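Side-chain contacts in cytochrome P450 (Novosphingobium aromaticivorans, PDB 3OFT), which carries an iron protoporphyrin IX within the largely helical fold of the cytochrome P450 family, to which it belongs as CYP101C1: residues E354-V357 against F358-W362; A348-A351 against R352-V355; I243-V246 against A247-L250; R261-P264 against D265-P268. All coordinates share one frame; numbering follows the deposited sequence.

Contact 1: residues E354-V357 against F358-W362; sequences EVIV and FLREW
Four successive i to i+4 hydrogen bonds tie E354-V357 to F358-W362, from F358 N to E354 O through E361 N to V357 O, each about 2.9 Å and nearly straight, so the nine residues form continuous alpha helix. The oxygen V355 O takes the bond from L359 N and is also covered by the leucine side chain, with L359 CG 3.3 Å from V355 O; the F358 ring turns an edge toward the same oxygen. Beyond that carbonyl V355 and L359 lie side by side and point the same way, V355 CG1 standing 4.0 Å from L359 CD1. This is part of helix 348-365, the L helix of the P450 fold, and its ridge of V355 and L359 faces helices 221-252 and 267-277. One residue further round, I356, buried, and R360, partly exposed, repeat the pattern. R360 CG folds back beside its own backbone nitrogen (chi1 -74°) and rests 3.3 Å from I356 O, after which the chain runs extended. Its NE then passes 3.5 Å from I356 CG2, a methyl that meets the guanidinium obliquely. F358 takes the other course: its CG is anti to the backbone N (chi1 169°), which swings the ring along the helix toward W362. There F358 CZ sits above one indole face, offset toward the rim, and F140 packs against both rings. E361 lays its CG 3.6 Å from V357 O before the chain bends at chi2, and its OE1 is hydrogen-bonded to Q118 NE2 of helix 107-128.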
loop_
_atom_site.group_PDB
_atom_site.type_symbol
_atom_site.label_atom_id
_atom_site.label_comp_id
_atom_site.label_asym_id
_atom_site.label_seq_id
_atom_site.Cartn_x
_atom_site.Cartn_y
_atom_site.Cartn_z
ATOM N N GLU A 354 0.271 8.263 9.698
ATOM C CA GLU A 354 0.626 9.141 8.577
ATOM C C GLU A 354 -0.618 9.815 7.965
ATOM O O GLU A 354 -0.579 11.014 7.643
ATOM C CB GLU A 354 1.341 8.350 7.497
ATOM C CG GLU A 354 2.713 7.833 7.949
ATOM C CD GLU A 354 3.363 6.910 6.883
ATOM O OE1 GLU A 354 4.405 7.241 6.344
ATOM O OE2 GLU A 354 2.816 5.834 6.573
ATOM N N VAL A 355 -1.700 9.056 7.800
ATOM C CA VAL A 355 -2.937 9.638 7.228
ATOM C C VAL A 355 -3.518 10.686 8.196
ATOM O O VAL A 355 -3.934 11.784 7.762
ATOM C CB VAL A 355 -3.996 8.569 6.885
ATOM C CG1 VAL A 355 -5.394 9.239 6.539
ATOM C CG2 VAL A 355 -3.489 7.699 5.715
ATOM N N ILE A 356 -3.569 10.343 9.478
ATOM C CA ILE A 356 -4.026 11.327 10.518
ATOM C C ILE A 356 -3.167 12.599 10.527
ATOM O O ILE A 356 -3.669 13.719 10.545
ATOM C CB ILE A 356 -4.034 10.669 11.925
ATOM C CG1 ILE A 356 -5.196 9.662 12.004
ATOM C CG2 ILE A 356 -4.068 11.751 13.045
ATOM C CD1 ILE A 356 -5.131 8.677 13.235
ATOM N N VAL A 357 -1.859 12.441 10.484
ATOM C CA VAL A 357 -0.990 13.608 10.515
ATOM C C VAL A 357 -1.146 14.483 9.246
ATOM O O VAL A 357 -1.098 15.739 9.296
ATOM C CB VAL A 357 0.430 13.063 10.817
ATOM C CG1 VAL A 357 1.504 13.392 9.779
ATOM C CG2 VAL A 357 0.751 13.244 12.297
ATOM N N PHE A 358 -1.346 13.802 8.117
ATOM C CA PHE A 358 -1.655 14.479 6.865
ATOM C C PHE A 358 -2.929 15.314 6.964
ATOM O O PHE A 358 -2.941 16.503 6.606
ATOM C CB PHE A 358 -1.756 13.485 5.689
ATOM C CG PHE A 358 -2.330 14.119 4.471
ATOM C CD1 PHE A 358 -1.600 15.085 3.783
ATOM C CD2 PHE A 358 -3.627 13.841 4.066
ATOM C CE1 PHE A 358 -2.137 15.744 2.727
ATOM C CE2 PHE A 358 -4.182 14.502 2.992
ATOM C CZ PHE A 358 -3.436 15.455 2.315
ATOM N N LEU A 359 -3.992 14.708 7.487
ATOM C CA LEU A 359 -5.252 15.411 7.658
ATOM C C LEU A 359 -5.058 16.586 8.608
ATOM O O LEU A 359 -5.551 17.670 8.354
ATOM C CB LEU A 359 -6.338 14.468 8.193
ATOM C CG LEU A 359 -6.804 13.384 7.201
ATOM C CD1 LEU A 359 -7.624 12.273 7.859
ATOM C CD2 LEU A 359 -7.606 14.047 6.085
ATOM N N ARG A 360 -4.334 16.387 9.702
ATOM C CA ARG A 360 -4.192 17.468 10.677
ATOM C C ARG A 360 -3.477 18.645 10.029
ATOM O O ARG A 360 -3.883 19.803 10.185
ATOM C CB ARG A 360 -3.378 17.032 11.899
ATOM C CG ARG A 360 -4.114 16.121 12.818
ATOM C CD ARG A 360 -3.299 15.828 14.110
ATOM N NE ARG A 360 -4.009 14.753 14.796
ATOM C CZ ARG A 360 -5.242 14.856 15.325
ATOM N NH1 ARG A 360 -5.913 16.013 15.320
ATOM N NH2 ARG A 360 -5.817 13.798 15.890
ATOM N N GLU A 361 -2.407 18.363 9.325
ATOM C CA GLU A 361 -1.617 19.455 8.769
ATOM C C GLU A 361 -2.214 20.100 7.553
ATOM O O GLU A 361 -2.139 21.341 7.434
ATOM C CB GLU A 361 -0.183 19.016 8.500
ATOM C CG GLU A 361 0.637 18.878 9.775
ATOM C CD GLU A 361 0.705 20.174 10.615
ATOM O OE1 GLU A 361 0.619 20.074 11.857
ATOM O OE2 GLU A 361 0.855 21.270 10.037
ATOM N N TRP A 362 -2.799 19.293 6.659
ATOM C CA TRP A 362 -3.359 19.806 5.402
ATOM C C TRP A 362 -4.600 20.633 5.649
ATOM O O TRP A 362 -4.716 21.782 5.154
ATOM C CB TRP A 362 -3.688 18.663 4.415
ATOM C CG TRP A 362 -3.976 19.101 2.983
ATOM C CD1 TRP A 362 -5.201 19.191 2.376
ATOM C CD2 TRP A 362 -3.016 19.478 1.996
ATOM N NE1 TRP A 362 -5.057 19.618 1.064
ATOM C CE2 TRP A 362 -3.722 19.796 0.813
ATOM C CE3 TRP A 362 -1.625 19.609 2.010
ATOM C CZ2 TRP A 362 -3.083 20.242 -0.357
ATOM C CZ3 TRP A 362 -0.988 20.020 0.840
ATOM C CH2 TRP A 362 -1.725 20.330 -0.330
#

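Contact 2: residues A348-A351 against R352-V355; sequences AGLA and RMEV. With HEM (protoporphyrin IX containing Fe), chain D.
L350 meets both M353 and E354 one turn further along the helix, while A351 beside it lies against the porphyrin. The carbonyls of A348 to A351 each accept the N-H four residues on: R352 N donates a hydrogen bond to A348 O at 3.2 Å, and the three bonds that follow shorten until V355 N reaches A351 O at 2.9 Å. This is the opening of the L helix, which in P450s follows the loop bearing the cysteine ligand of the haem iron. R352 runs its chain out extended, CG opposite the backbone nitrogen (chi1 -180°), and its NE forms a salt bridge with D272 OD1 of helix 267-277; its NH1 is hydrogen-bonded outside the two segments as well. M353 stays apolar. Two bends, at chi2 and chi3, return its CE to within 3.7 Å of L350 CD1, and the M353 side chain also packs on V110, E114 and V117 of helix 107-128. E354 slants across L350, its OE2 3.9 Å from L350 CG and 3.6 Å from L350 O. E354 OE2 is also 3.7 Å from the haem methyl CMC, which L350 CD2 touches too. A351 CB lies 3.6 Å from the vinyl carbon CAB of the haem. The closeness of OE2 to a carbonyl oxygen in this buried setting could favour the protonated form of E354, while the charge of R352 is answered by D272.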
loop_
_atom_site.group_PDB
_atom_site.type_symbol
_atom_site.label_atom_id
_atom_site.label_comp_id
_atom_site.label_asym_id
_atom_site.label_seq_id
_atom_site.Cartn_x
_atom_site.Cartn_y
_atom_site.Cartn_z
ATOM N N ALA A 348 0.554 -1.087 9.546
ATOM C CA ALA A 348 -0.864 -0.674 9.582
ATOM C C ALA A 348 -1.020 0.477 10.556
ATOM O O ALA A 348 -1.707 1.445 10.276
ATOM C CB ALA A 348 -1.805 -1.855 9.979
ATOM N N GLY A 349 -0.396 0.347 11.719
ATOM C CA GLY A 349 -0.398 1.427 12.685
ATOM C C GLY A 349 0.284 2.691 12.189
ATOM O O GLY A 349 -0.231 3.806 12.358
ATOM N N LEU A 350 1.467 2.530 11.612
ATOM C CA LEU A 350 2.193 3.678 11.086
ATOM C C LEU A 350 1.437 4.387 9.962
ATOM O O LEU A 350 1.415 5.638 9.919
ATOM C CB LEU A 350 3.579 3.258 10.620
ATOM C CG LEU A 350 4.408 4.285 9.839
ATOM C CD1 LEU A 350 4.719 5.478 10.735
ATOM C CD2 LEU A 350 5.688 3.650 9.339
ATOM N N ALA A 351 0.841 3.611 9.047
ATOM C CA ALA A 351 0.055 4.189 7.930
ATOM C C ALA A 351 -1.108 5.021 8.472
ATOM O O ALA A 351 -1.350 6.139 8.007
ATOM C CB ALA A 351 -0.505 3.060 7.003
ATOM N N ARG A 352 -1.817 4.503 9.483
ATOM C CA ARG A 352 -2.957 5.237 10.080
ATOM C C ARG A 352 -2.477 6.594 10.652
ATOM O O ARG A 352 -3.117 7.639 10.455
ATOM C CB ARG A 352 -3.615 4.407 11.208
ATOM C CG ARG A 352 -4.800 5.125 11.842
ATOM C CD ARG A 352 -5.257 4.451 13.116
ATOM N NE ARG A 352 -6.609 4.864 13.507
ATOM C CZ ARG A 352 -6.912 5.633 14.561
ATOM N NH1 ARG A 352 -8.192 5.936 14.801
ATOM N NH2 ARG A 352 -5.951 6.088 15.376
ATOM N N MET A 353 -1.332 6.565 11.332
ATOM C CA MET A 353 -0.717 7.778 11.876
ATOM C C MET A 353 -0.315 8.761 10.773
ATOM O O MET A 353 -0.501 9.972 10.915
ATOM C CB MET A 353 0.494 7.430 12.780
ATOM C CG MET A 353 1.194 8.636 13.503
ATOM S SD MET A 353 2.440 9.423 12.438
ATOM C CE MET A 353 3.869 8.386 12.828
ATOM N N GLU A 354 0.271 8.263 9.698
ATOM C CA GLU A 354 0.626 9.141 8.577
ATOM C C GLU A 354 -0.618 9.815 7.965
ATOM O O GLU A 354 -0.579 11.014 7.643
ATOM C CB GLU A 354 1.341 8.350 7.497
ATOM C CG GLU A 354 2.713 7.833 7.949
ATOM C CD GLU A 354 3.363 6.910 6.883
ATOM O OE1 GLU A 354 4.405 7.241 6.344
ATOM O OE2 GLU A 354 2.816 5.834 6.573
ATOM N N VAL A 355 -1.700 9.056 7.800
ATOM C CA VAL A 355 -2.937 9.638 7.228
ATOM C C VAL A 355 -3.518 10.686 8.196
ATOM O O VAL A 355 -3.934 11.784 7.762
ATOM C CB VAL A 355 -3.996 8.569 6.885
ATOM C CG1 VAL A 355 -5.394 9.239 6.539
ATOM C CG2 VAL A 355 -3.489 7.699 5.715
HETATM C CHA HEM D . 2.022 -5.977 4.074
HETATM C CHB HEM D . -1.005 -2.495 2.518
HETATM C CHC HEM D . 1.846 0.842 4.526
HETATM C CHD HEM D . 5.283 -2.465 5.116
HETATM C C1A HEM D . 0.930 -5.310 3.548
HETATM C C2A HEM D . -0.234 -5.958 2.993
HETATM C C3A HEM D . -1.082 -5.032 2.561
HETATM C C4A HEM D . -0.462 -3.726 2.795
HETATM C CMA HEM D . -2.431 -5.331 1.859
HETATM C CAA HEM D . -0.483 -7.495 2.958
HETATM C CBA HEM D . 0.245 -8.054 1.756
HETATM C CGA HEM D . -0.021 -9.540 1.562
HETATM O O1A HEM D . 0.641 -10.149 0.665
HETATM O O2A HEM D . -0.875 -10.171 2.260
HETATM C C1B HEM D . -0.513 -1.266 2.935
HETATM C C2B HEM D . -1.172 0.006 2.786
HETATM C C3B HEM D . -0.362 0.921 3.355
HETATM C C4B HEM D . 0.811 0.239 3.865
HETATM C CMB HEM D . -2.539 0.197 2.106
HETATM C CAB HEM D . -0.484 2.442 3.490
HETATM C CBB HEM D . -1.501 3.152 2.967
HETATM C C1C HEM D . 3.043 0.295 4.883
HETATM C C2C HEM D . 4.148 0.962 5.558
HETATM C C3C HEM D . 5.120 0.015 5.685
HETATM C C4C HEM D . 4.616 -1.250 5.202
HETATM C CMC HEM D . 4.169 2.470 5.966
HETATM C CAC HEM D . 6.521 0.090 6.339
HETATM C CBC HEM D . 7.248 1.202 6.351
HETATM C C1D HEM D . 4.729 -3.689 4.931
HETATM C C2D HEM D . 5.451 -4.943 5.093
HETATM C C3D HEM D . 4.420 -6.020 4.811
HETATM C C4D HEM D . 3.197 -5.352 4.462
HETATM C CMD HEM D . 6.946 -5.133 5.532
HETATM C CAD HEM D . 4.713 -7.547 4.878
HETATM C CBD HEM D . 4.105 -8.034 6.204
HETATM C CGD HEM D . 4.224 -9.561 6.180
HETATM O O1D HEM D . 4.435 -10.178 5.115
HETATM O O2D HEM D . 4.055 -10.204 7.221
HETATM N NA HEM D . 0.749 -3.931 3.431
HETATM N NB HEM D . 0.659 -1.074 3.637
HETATM N NC HEM D . 3.348 -1.048 4.731
HETATM N ND HEM D . 3.424 -3.969 4.540
HETATM FE FE HEM D . 2.016 -2.512 4.154
HETATM O O HOH W 1 3.044 -2.348 2.001
#

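Contact 3: residues I243-V246 against A247-L250; sequences IGMV and ALHL
Segments I243-V246 and A247-L250 form one unbroken run of alpha helix, held by four i to i+4 bonds that begin with A247 N to I243 O at 2.9 Å and end with L250 N to V246 O at 3.1 Å. All four are close to straight, with the angle at the hydrogen reaching 167° in the last. M245 and L248 make the main side-chain contact. They lie alongside each other, pointing the same way, and the methionine, bent at chi2 and chi3, brings its CE to 3.7 Å from L248 CD2. L248 CB meanwhile rests 3.4 Å from G244 O, the carbonyl that accepts the bond from L248 N. The helix, 221-252, is the long central helix of the P450 fold, which runs through the core beside the haem, and these turns lie in its later half. M245 and L248 face strand 386-394, with C387 touching both. On a different flank V246 and L250 look toward helix 348-365. L250 CG stands beside its own backbone N (chi1 -63°) and covers V246 O at 3.4 Å, while its CD1 makes a looser contact with V246 CG1 at 4.3 Å; L359 packs on both residues. H249 contributes its CB, 3.5 Å from M245 O, and sends the ring away from the first segment, CG anti to the backbone N (chi1 177°). Both ring nitrogens of this buried histidine are engaged, ND1 with Y278 OH and NE2 with D256 OD1, and the ring stacks on that of H253.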
loop_
_atom_site.group_PDB
_atom_site.type_symbol
_atom_site.label_atom_id
_atom_site.label_comp_id
_atom_site.label_asym_id
_atom_site.label_seq_id
_atom_site.Cartn_x
_atom_site.Cartn_y
_atom_site.Cartn_z
ATOM N N ILE A 243 -2.603 8.667 0.450
ATOM C CA ILE A 243 -2.606 10.115 0.707
ATOM C C ILE A 243 -3.270 10.825 -0.463
ATOM O O ILE A 243 -4.066 11.750 -0.255
ATOM C CB ILE A 243 -1.172 10.699 1.008
ATOM C CG1 ILE A 243 -0.622 10.211 2.364
ATOM C CG2 ILE A 243 -1.105 12.253 0.940
ATOM C CD1 ILE A 243 -1.512 10.408 3.544
ATOM N N GLY A 244 -2.936 10.395 -1.685
ATOM C CA GLY A 244 -3.607 10.961 -2.887
ATOM C C GLY A 244 -5.126 10.764 -2.871
ATOM O O GLY A 244 -5.879 11.701 -3.198
ATOM N N MET A 245 -5.583 9.570 -2.463
ATOM C CA MET A 245 -7.011 9.274 -2.453
ATOM C C MET A 245 -7.723 10.121 -1.380
ATOM O O MET A 245 -8.858 10.594 -1.578
ATOM C CB MET A 245 -7.238 7.796 -2.133
ATOM C CG MET A 245 -6.970 6.838 -3.294
ATOM S SD MET A 245 -7.747 7.306 -4.853
ATOM C CE MET A 245 -9.357 7.893 -4.420
ATOM N N VAL A 246 -7.049 10.268 -0.238
ATOM C CA VAL A 246 -7.565 11.126 0.855
ATOM C C VAL A 246 -7.694 12.586 0.405
ATOM O O VAL A 246 -8.727 13.257 0.662
ATOM C CB VAL A 246 -6.705 10.993 2.107
ATOM C CG1 VAL A 246 -7.124 12.108 3.112
ATOM C CG2 VAL A 246 -6.939 9.564 2.731
ATOM N N ALA A 247 -6.670 13.085 -0.268
ATOM C CA ALA A 247 -6.742 14.471 -0.794
ATOM C C ALA A 247 -7.822 14.631 -1.864
ATOM O O ALA A 247 -8.495 15.668 -1.898
ATOM C CB ALA A 247 -5.377 14.947 -1.355
ATOM N N LEU A 248 -7.934 13.638 -2.743
ATOM C CA LEU A 248 -8.950 13.633 -3.816
ATOM C C LEU A 248 -10.353 13.683 -3.169
ATOM O O LEU A 248 -11.187 14.521 -3.547
ATOM C CB LEU A 248 -8.820 12.391 -4.691
ATOM C CG LEU A 248 -9.948 12.187 -5.720
ATOM C CD1 LEU A 248 -10.107 13.457 -6.631
ATOM C CD2 LEU A 248 -9.624 10.947 -6.558
ATOM N N HIS A 249 -10.568 12.813 -2.171
ATOM C CA HIS A 249 -11.827 12.826 -1.426
ATOM C C HIS A 249 -12.173 14.207 -0.896
ATOM O O HIS A 249 -13.316 14.705 -1.137
ATOM C CB HIS A 249 -11.848 11.816 -0.263
ATOM C CG HIS A 249 -13.119 11.884 0.532
ATOM N ND1 HIS A 249 -14.208 11.093 0.247
ATOM C CD2 HIS A 249 -13.498 12.692 1.552
ATOM C CE1 HIS A 249 -15.196 11.381 1.081
ATOM N NE2 HIS A 249 -14.793 12.351 1.882
ATOM N N LEU A 250 -11.239 14.823 -0.170
ATOM C CA LEU A 250 -11.467 16.137 0.421
ATOM C C LEU A 250 -11.753 17.191 -0.645
ATOM O O LEU A 250 -12.660 18.013 -0.457
ATOM C CB LEU A 250 -10.301 16.578 1.314
ATOM C CG LEU A 250 -10.034 15.717 2.551
ATOM C CD1 LEU A 250 -8.669 16.105 3.207
ATOM C CD2 LEU A 250 -11.180 15.924 3.565
#

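Contact 4: residues R261-P264 against D265-P268; sequences RERP and DLIP
R263 and D265 are joined by a salt bridge across P264, where the backbone turns. The charged pair meets through one oxygen: R263 NH1 donates to D265 OD2 at 2.8 Å, approaching on the syn side and somewhat out of the carboxylate plane. The bond is bent, 135° at the hydrogen, and the guanidinium and carboxylate planes stand 38° apart, so this is a single-point grip and not a paired, coplanar one. The other oxygen, D265 OD1, lies over the arginine stem, 3.0 Å from R263 CD. D265 reaches back because its CG stands between the backbone N and the carbonyl carbon (chi1 56°), and R263 bends at chi2 to meet it. Two backbone bonds form the turn itself, L266 N to R263 O and I267 N to P264 O, both 3.1 Å. Each spans three residues, its donor standing well above the plane of the carbonyl, and together they make overlapping type I turns with proline at the second position of the first. I267 CB also rests 3.3 Å from P264 O, the carbonyl that accepts its N-H. The apolar contacts are few. L266 CD2 touches R263 CB at 3.6 Å, and I267 CD1 only loosely approaches P264 CB. I267, buried, packs on I356 and L359 of helix 348-365, while L266 leans on L259 and L260. These turns connect helix 254-262 to helix 267-277, the J and K helices of the P450 fold. Because R263 and D265 are exposed and touch crystal neighbours, their bridge is probably softened by solvent and may owe something to the lattice; the backbone bonds define the bend.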
loop_
_atom_site.group_PDB
_atom_site.type_symbol
_atom_site.label_atom_id
_atom_site.label_comp_id
_atom_site.label_asym_id
_atom_site.label_seq_id
_atom_site.Cartn_x
_atom_site.Cartn_y
_atom_site.Cartn_z
ATOM N N ARG A 261 -12.375 20.485 9.673
ATOM C CA ARG A 261 -11.828 21.732 10.209
ATOM C C ARG A 261 -12.602 22.234 11.436
ATOM O O ARG A 261 -11.995 22.729 12.380
ATOM C CB ARG A 261 -11.652 22.812 9.111
ATOM C CG ARG A 261 -10.409 22.429 8.253
ATOM C CD ARG A 261 -9.585 23.532 7.460
ATOM N NE ARG A 261 -10.208 23.587 6.191
ATOM C CZ ARG A 261 -9.752 23.332 4.970
ATOM N NH1 ARG A 261 -8.473 23.114 4.575
ATOM N NH2 ARG A 261 -10.707 23.378 4.090
ATOM N N GLU A 262 -13.922 22.091 11.406
ATOM C CA GLU A 262 -14.757 22.385 12.572
ATOM C C GLU A 262 -14.520 21.398 13.727
ATOM O O GLU A 262 -14.466 21.790 14.896
ATOM C CB GLU A 262 -16.225 22.382 12.165
ATOM C CG GLU A 262 -17.183 22.355 13.369
ATOM C CD GLU A 262 -18.456 23.145 13.143
ATOM O OE1 GLU A 262 -18.998 23.695 14.149
ATOM O OE2 GLU A 262 -18.906 23.223 11.967
ATOM N N ARG A 263 -14.401 20.113 13.397
ATOM C CA ARG A 263 -14.270 19.087 14.426
ATOM C C ARG A 263 -12.984 18.276 14.181
ATOM O O ARG A 263 -13.021 17.188 13.624
ATOM C CB ARG A 263 -15.555 18.212 14.450
ATOM C CG ARG A 263 -16.718 18.824 15.309
ATOM C CD ARG A 263 -16.510 18.365 16.765
ATOM N NE ARG A 263 -17.638 18.618 17.646
ATOM C CZ ARG A 263 -17.665 18.229 18.907
ATOM N NH1 ARG A 263 -16.633 17.551 19.410
ATOM N NH2 ARG A 263 -18.734 18.492 19.661
ATOM N N PRO A 264 -11.827 18.820 14.590
ATOM C CA PRO A 264 -10.568 18.110 14.385
ATOM C C PRO A 264 -10.510 16.800 15.158
ATOM O O PRO A 264 -9.740 15.919 14.801
ATOM C CB PRO A 264 -9.539 19.084 14.937
ATOM C CG PRO A 264 -10.121 20.379 14.664
ATOM C CD PRO A 264 -11.570 20.191 15.064
ATOM N N ASP A 265 -11.315 16.690 16.209
ATOM C CA ASP A 265 -11.428 15.438 16.985
ATOM C C ASP A 265 -12.040 14.247 16.204
ATOM O O ASP A 265 -11.997 13.123 16.686
ATOM C CB ASP A 265 -12.216 15.683 18.296
ATOM C CG ASP A 265 -13.626 16.282 18.061
ATOM O OD1 ASP A 265 -13.741 17.303 17.312
ATOM O OD2 ASP A 265 -14.635 15.748 18.618
ATOM N N LEU A 266 -12.608 14.504 15.020
ATOM C CA LEU A 266 -13.125 13.494 14.100
ATOM C C LEU A 266 -12.083 13.044 13.089
ATOM O O LEU A 266 -12.345 12.157 12.294
ATOM C CB LEU A 266 -14.293 14.053 13.290
ATOM C CG LEU A 266 -15.770 13.748 13.552
ATOM C CD1 LEU A 266 -16.028 12.841 14.702
ATOM C CD2 LEU A 266 -16.695 14.953 13.527
ATOM N N ILE A 267 -10.922 13.668 13.098
ATOM C CA ILE A 267 -9.855 13.216 12.161
ATOM C C ILE A 267 -9.459 11.735 12.296
ATOM O O ILE A 267 -9.348 11.055 11.268
ATOM C CB ILE A 267 -8.647 14.215 12.156
ATOM C CG1 ILE A 267 -9.045 15.474 11.395
ATOM C CG2 ILE A 267 -7.296 13.546 11.664
ATOM C CD1 ILE A 267 -8.028 16.669 11.611
ATOM N N PRO A 268 -9.260 11.210 13.535
ATOM C CA PRO A 268 -8.873 9.781 13.587
ATOM C C PRO A 268 -9.953 8.884 12.986
ATOM O O PRO A 268 -9.641 7.961 12.204
ATOM C CB PRO A 268 -8.679 9.514 15.100
ATOM C CG PRO A 268 -8.187 10.883 15.606
ATOM C CD PRO A 268 -9.029 11.892 14.827
#

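Along the chain the order is contact 3, contact 4, contact 2, contact 1. Contacts 2 and 1 are successive portions of helix 348-365, sharing E354 and V355, with centres 10 Å apart. That helix leads from the haem outward, and the other two contacts flank it, each centred 11 Å from contact 1. On one side L359 CD2 meets V246 CG1 of helix 221-252 at 3.6 Å; on another L359 CB meets I267 CG2 at 3.7 Å, where helix 267-277 begins. Contact 2 reaches both as well, V355 CG2 lying 4.0 Å from I243 CD1 and R352 NH1 3.6 Å from P268 O. Contacts 3 and 4 do not touch. Helix 348-365 thus packs against both helix 221-252 and the start of the K helix.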